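Local atomic coordinates of CalS10 (Micromonospora echinospora, PDB entry 6UK5), a protein that probably transfers a methyl group from S-adenosylmethionine to an amino pentose during calicheamicin biosynthesis. Residues G148-E160 / L215-F227. Numbering follows the deposited sequence.
Sequences GGVLVLEPWWFPE and LTMFTREEYDAAF
Strand 149-153 of the Rossmann-type methyltransferase sheet and the loop that follows it meet helix 220-229 and the end of strand 206-216, which comes from the second sheet. On the strand, Leu151 and Leu153 both point toward the helix and make contact through CD2: that of Leu151 touches the edge of the Phe227 ring at CE1 (3.9 Å), while Leu153 CD2 comes obliquely to the ring of Tyr223. Pro155 CB lies 3.6 Å from Tyr223 CZ, and the Tyr223 hydroxyl is hydrogen-bonded to Asn126, whose side chain also holds Trp156 N and Thr216 O and so ties both segments together. Beyond the proline, the two tryptophans part. Trp156 has CG anti to its backbone N (chi1 173°), laying the indole across Leu215, whose CD2 sits over the five-membered ring, 3.5 Å from its centroid, in a CH-pi contact. Trp157 brings CH2 to within 3.7 Å of Tyr223 CE2, the ring planes almost perpendicular at 86°. Met217 fits between Trp157 and Phe158; its chain, extended through chi1 and chi2, carries SD to 4.0 Å from Trp157 CE3 at the ring edge and obliquely to Phe158, two Met-aromatic contacts. A Thr219-Glu222 capping box starts the helix. A helix packed on strand 149-153 of a seven-stranded sheet, order 3-2-1-4-5-7-6 with strand 246-251 antiparallel, is typical of the class I S-adenosylmethionine-dependent methyltransferase fold.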
loop_
_atom_site.group_PDB
_atom_site.type_symbol
_atom_site.label_atom_id
_atom_site.label_comp_id
_atom_site.label_asym_id
_atom_site.label_seq_id
_atom_site.Cartn_x
_atom_site.Cartn_y
_atom_site.Cartn_z
ATOM N N GLY A 148 16.770 35.260 27.512
ATOM C CA GLY A 148 17.234 35.235 26.144
ATOM C C GLY A 148 17.057 33.903 25.449
ATOM O O GLY A 148 17.378 33.797 24.258
ATOM N N GLY A 149 16.573 32.883 26.155
ATOM C CA GLY A 149 16.366 31.589 25.540
ATOM C C GLY A 149 15.437 31.665 24.346
ATOM O O GLY A 149 14.622 32.577 24.207
ATOM N N VAL A 150 15.575 30.682 23.461
ATOM C CA VAL A 150 14.864 30.650 22.190
ATOM C C VAL A 150 13.797 29.566 22.242
ATOM O O VAL A 150 14.095 28.405 22.540
ATOM C CB VAL A 150 15.827 30.400 21.015
ATOM C CG1 VAL A 150 15.080 30.471 19.690
ATOM C CG2 VAL A 150 16.976 31.398 21.044
ATOM N N LEU A 151 12.560 29.947 21.948
ATOM C CA LEU A 151 11.472 29.005 21.728
ATOM C C LEU A 151 11.126 29.021 20.247
ATOM O O LEU A 151 10.940 30.093 19.663
ATOM C CB LEU A 151 10.257 29.365 22.584
ATOM C CG LEU A 151 9.278 28.234 22.895
ATOM C CD1 LEU A 151 8.635 28.470 24.248
ATOM C CD2 LEU A 151 8.208 28.140 21.823
ATOM N N VAL A 152 11.059 27.842 19.637
ATOM C CA VAL A 152 10.738 27.713 18.221
ATOM C C VAL A 152 9.610 26.703 18.085
ATOM O O VAL A 152 9.664 25.618 18.676
ATOM C CB VAL A 152 11.962 27.303 17.377
ATOM C CG1 VAL A 152 13.193 28.076 17.829
ATOM C CG2 VAL A 152 12.202 25.808 17.438
ATOM N N LEU A 153 8.590 27.063 17.311
ATOM C CA LEU A 153 7.336 26.324 17.278
ATOM C C LEU A 153 6.814 26.285 15.855
ATOM O O LEU A 153 6.587 27.336 15.247
ATOM C CB LEU A 153 6.315 26.975 18.215
ATOM C CG LEU A 153 5.001 26.244 18.474
ATOM C CD1 LEU A 153 4.615 26.419 19.930
ATOM C CD2 LEU A 153 3.906 26.767 17.566
ATOM N N GLU A 154 6.629 25.077 15.324
ATOM C CA GLU A 154 6.044 24.904 14.003
ATOM C C GLU A 154 4.539 24.739 14.159
ATOM O O GLU A 154 4.090 23.689 14.648
ATOM C CB GLU A 154 6.645 23.692 13.303
ATOM C CG GLU A 154 6.202 23.534 11.854
ATOM C CD GLU A 154 6.696 22.247 11.230
ATOM O OE1 GLU A 154 7.508 21.548 11.872
ATOM O OE2 GLU A 154 6.266 21.931 10.102
ATOM N N PRO A 155 3.726 25.719 13.770
ATOM C CA PRO A 155 2.279 25.605 13.956
ATOM C C PRO A 155 1.597 24.895 12.795
ATOM O O PRO A 155 2.112 24.821 11.678
ATOM C CB PRO A 155 1.834 27.072 14.029
ATOM C CG PRO A 155 2.754 27.751 13.074
ATOM C CD PRO A 155 4.090 27.029 13.195
ATOM N N TRP A 156 0.415 24.367 13.090
ATOM C CA TRP A 156 -0.463 23.852 12.050
ATOM C C TRP A 156 -1.252 24.978 11.397
ATOM O O TRP A 156 -1.799 25.850 12.081
ATOM C CB TRP A 156 -1.420 22.817 12.648
ATOM C CG TRP A 156 -2.484 22.321 11.708
ATOM C CD1 TRP A 156 -3.835 22.423 11.885
ATOM C CD2 TRP A 156 -2.295 21.653 10.452
ATOM N NE1 TRP A 156 -4.497 21.861 10.822
ATOM C CE2 TRP A 156 -3.576 21.381 9.928
ATOM C CE3 TRP A 156 -1.171 21.258 9.720
ATOM C CZ2 TRP A 156 -3.763 20.733 8.706
ATOM C CZ3 TRP A 156 -1.360 20.615 8.505
ATOM C CH2 TRP A 156 -2.645 20.360 8.011
ATOM N N TRP A 157 -1.304 24.950 10.068
ATOM C CA TRP A 157 -2.157 25.821 9.279
ATOM C C TRP A 157 -2.871 24.913 8.286
ATOM O O TRP A 157 -2.429 23.790 8.030
ATOM C CB TRP A 157 -1.405 26.923 8.517
ATOM C CG TRP A 157 -0.556 27.864 9.334
ATOM C CD1 TRP A 157 0.785 28.086 9.188
ATOM C CD2 TRP A 157 -0.977 28.683 10.436
ATOM N NE1 TRP A 157 1.215 29.014 10.106
ATOM C CE2 TRP A 157 0.156 29.388 10.890
ATOM C CE3 TRP A 157 -2.202 28.892 11.078
ATOM C CZ2 TRP A 157 0.100 30.286 11.956
ATOM C CZ3 TRP A 157 -2.255 29.784 12.135
ATOM C CH2 TRP A 157 -1.112 30.469 12.564
ATOM N N PHE A 158 -3.961 25.387 7.718
ATOM C CA PHE A 158 -4.604 24.556 6.710
ATOM C C PHE A 158 -3.894 24.716 5.370
ATOM O O PHE A 158 -3.709 25.846 4.908
ATOM C CB PHE A 158 -6.076 24.933 6.551
ATOM C CG PHE A 158 -6.919 24.635 7.756
ATOM C CD1 PHE A 158 -7.043 23.337 8.220
ATOM C CD2 PHE A 158 -7.611 25.644 8.407
ATOM C CE1 PHE A 158 -7.828 23.052 9.320
ATOM C CE2 PHE A 158 -8.398 25.363 9.508
ATOM C CZ PHE A 158 -8.507 24.066 9.964
ATOM N N PRO A 159 -3.470 23.625 4.729
ATOM C CA PRO A 159 -2.991 23.727 3.347
ATOM C C PRO A 159 -3.973 24.530 2.506
ATOM O O PRO A 159 -5.177 24.559 2.778
ATOM C CB PRO A 159 -2.901 22.267 2.897
ATOM C CG PRO A 159 -2.552 21.537 4.153
ATOM C CD PRO A 159 -3.217 22.286 5.294
ATOM N N GLU A 160 -3.455 25.176 1.462
ATOM C CA GLU A 160 -4.320 26.009 0.640
ATOM C C GLU A 160 -5.443 25.192 0.017
ATOM O O GLU A 160 -6.562 25.694 -0.149
ATOM C CB GLU A 160 -3.511 26.696 -0.458
ATOM C CG GLU A 160 -4.277 27.805 -1.161
ATOM C CD GLU A 160 -3.559 28.337 -2.387
ATOM O OE1 GLU A 160 -4.214 29.065 -3.169
ATOM O OE2 GLU A 160 -2.352 28.040 -2.562
ATOM N N LEU A 215 -6.374 17.231 15.178
ATOM C CA LEU A 215 -5.416 18.327 15.117
ATOM C C LEU A 215 -6.209 19.625 15.147
ATOM O O LEU A 215 -7.066 19.854 14.288
ATOM C CB LEU A 215 -4.573 18.226 13.849
ATOM C CG LEU A 215 -3.183 18.858 13.821
ATOM C CD1 LEU A 215 -2.232 18.163 14.778
ATOM C CD2 LEU A 215 -2.636 18.811 12.401
ATOM N N THR A 216 -5.919 20.468 16.132
ATOM C CA THR A 216 -6.642 21.713 16.353
ATOM C C THR A 216 -5.750 22.909 16.045
ATOM O O THR A 216 -4.689 23.070 16.659
ATOM C CB THR A 216 -7.162 21.780 17.791
ATOM O OG1 THR A 216 -8.008 20.651 18.047
ATOM C CG2 THR A 216 -7.947 23.062 18.011
ATOM N N MET A 217 -6.181 23.738 15.098
ATOM C CA MET A 217 -5.453 24.953 14.765
ATOM C C MET A 217 -5.620 26.002 15.862
ATOM O O MET A 217 -6.622 26.032 16.581
ATOM C CB MET A 217 -5.960 25.556 13.456
ATOM C CG MET A 217 -5.161 26.774 13.005
ATOM S SD MET A 217 -5.948 27.656 11.656
ATOM C CE MET A 217 -7.079 28.657 12.629
ATOM N N PHE A 218 -4.629 26.885 15.967
ATOM C CA PHE A 218 -4.734 28.106 16.751
ATOM C C PHE A 218 -4.355 29.278 15.857
ATOM O O PHE A 218 -3.644 29.123 14.862
ATOM C CB PHE A 218 -3.846 28.033 17.990
ATOM C CG PHE A 218 -4.128 26.834 18.845
ATOM C CD1 PHE A 218 -5.306 26.747 19.572
ATOM C CD2 PHE A 218 -3.241 25.772 18.882
ATOM C CE1 PHE A 218 -5.578 25.637 20.351
ATOM C CE2 PHE A 218 -3.505 24.653 19.654
ATOM C CZ PHE A 218 -4.678 24.584 20.390
ATOM N N THR A 219 -4.846 30.456 16.216
ATOM C CA THR A 219 -4.668 31.634 15.383
ATOM C C THR A 219 -3.375 32.363 15.727
ATOM O O THR A 219 -2.804 32.200 16.808
ATOM C CB THR A 219 -5.845 32.596 15.543
ATOM O OG1 THR A 219 -6.106 32.809 16.935
ATOM C CG2 THR A 219 -7.093 32.019 14.899
ATOM N N ARG A 220 -2.911 33.170 14.769
ATOM C CA ARG A 220 -1.785 34.064 15.020
ATOM C C ARG A 220 -2.045 34.926 16.247
ATOM O O ARG A 220 -1.152 35.126 17.079
ATOM C CB ARG A 220 -1.541 34.932 13.783
ATOM C CG ARG A 220 -0.526 36.049 13.952
ATOM C CD ARG A 220 0.856 35.552 14.335
ATOM N NE ARG A 220 1.838 36.624 14.181
ATOM C CZ ARG A 220 2.414 36.952 13.027
ATOM N NH1 ARG A 220 2.115 36.291 11.917
ATOM N NH2 ARG A 220 3.289 37.948 12.982
ATOM N N GLU A 221 -3.270 35.435 16.382
ATOM C CA GLU A 221 -3.625 36.222 17.558
ATOM C C GLU A 221 -3.518 35.396 18.834
ATOM O O GLU A 221 -3.142 35.914 19.892
ATOM C CB GLU A 221 -5.049 36.761 17.395
ATOM C CG GLU A 221 -5.415 37.885 18.342
ATOM C CD GLU A 221 -6.629 38.655 17.877
ATOM O OE1 GLU A 221 -7.674 38.018 17.614
ATOM O OE2 GLU A 221 -6.526 39.897 17.766
ATOM N N GLU A 222 -3.847 34.108 18.753
ATOM C CA GLU A 222 -3.814 33.255 19.936
ATOM C C GLU A 222 -2.380 32.919 20.327
ATOM O O GLU A 222 -2.010 33.008 21.504
ATOM C CB GLU A 222 -4.634 31.994 19.675
ATOM C CG GLU A 222 -6.038 32.069 20.264
ATOM C CD GLU A 222 -7.049 31.262 19.470
ATOM O OE1 GLU A 222 -6.632 30.447 18.620
ATOM O OE2 GLU A 222 -8.264 31.459 19.683
ATOM N N TYR A 223 -1.556 32.526 19.352
ATOM C CA TYR A 223 -0.141 32.304 19.631
ATOM C C TYR A 223 0.502 33.555 20.217
ATOM O O TYR A 223 1.142 33.502 21.273
ATOM C CB TYR A 223 0.601 31.885 18.358
ATOM C CG TYR A 223 0.248 30.521 17.803
ATOM C CD1 TYR A 223 0.560 29.364 18.506
ATOM C CD2 TYR A 223 -0.350 30.388 16.556
ATOM C CE1 TYR A 223 0.257 28.114 17.997
ATOM C CE2 TYR A 223 -0.656 29.141 16.039
ATOM C CZ TYR A 223 -0.347 28.008 16.763
ATOM O OH TYR A 223 -0.648 26.764 16.253
ATOM N N ASP A 224 0.356 34.692 19.531
ATOM C CA ASP A 224 0.978 35.926 20.002
ATOM C C ASP A 224 0.579 36.232 21.440
ATOM O O ASP A 224 1.397 36.714 22.232
ATOM C CB ASP A 224 0.593 37.090 19.088
ATOM C CG ASP A 224 1.337 37.068 17.773
ATOM O OD1 ASP A 224 2.400 36.413 17.703
ATOM O OD2 ASP A 224 0.859 37.716 16.817
ATOM N N ALA A 225 -0.678 35.956 21.796
ATOM C CA ALA A 225 -1.132 36.191 23.163
ATOM C C ALA A 225 -0.540 35.172 24.129
ATOM O O ALA A 225 -0.231 35.503 25.279
ATOM C CB ALA A 225 -2.659 36.161 23.223
ATOM N N ALA A 226 -0.383 33.921 23.685
ATOM C CA ALA A 226 0.168 32.898 24.567
ATOM C C ALA A 226 1.643 33.151 24.860
ATOM O O ALA A 226 2.093 32.973 25.998
ATOM C CB ALA A 226 -0.027 31.516 23.946
ATOM N N PHE A 227 2.412 33.563 23.848
ATOM C CA PHE A 227 3.808 33.918 24.082
ATOM C C PHE A 227 3.914 35.085 25.055
ATOM O O PHE A 227 4.640 35.012 26.053
ATOM C CB PHE A 227 4.498 34.268 22.765
ATOM C CG PHE A 227 4.702 33.097 21.851
ATOM C CD1 PHE A 227 5.315 31.941 22.306
ATOM C CD2 PHE A 227 4.299 33.161 20.527
ATOM C CE1 PHE A 227 5.512 30.867 21.462
ATOM C CE2 PHE A 227 4.494 32.089 19.677
ATOM C CZ PHE A 227 5.101 30.941 20.145
HETATM O O HOH W 1 -7.063 21.597 12.484
#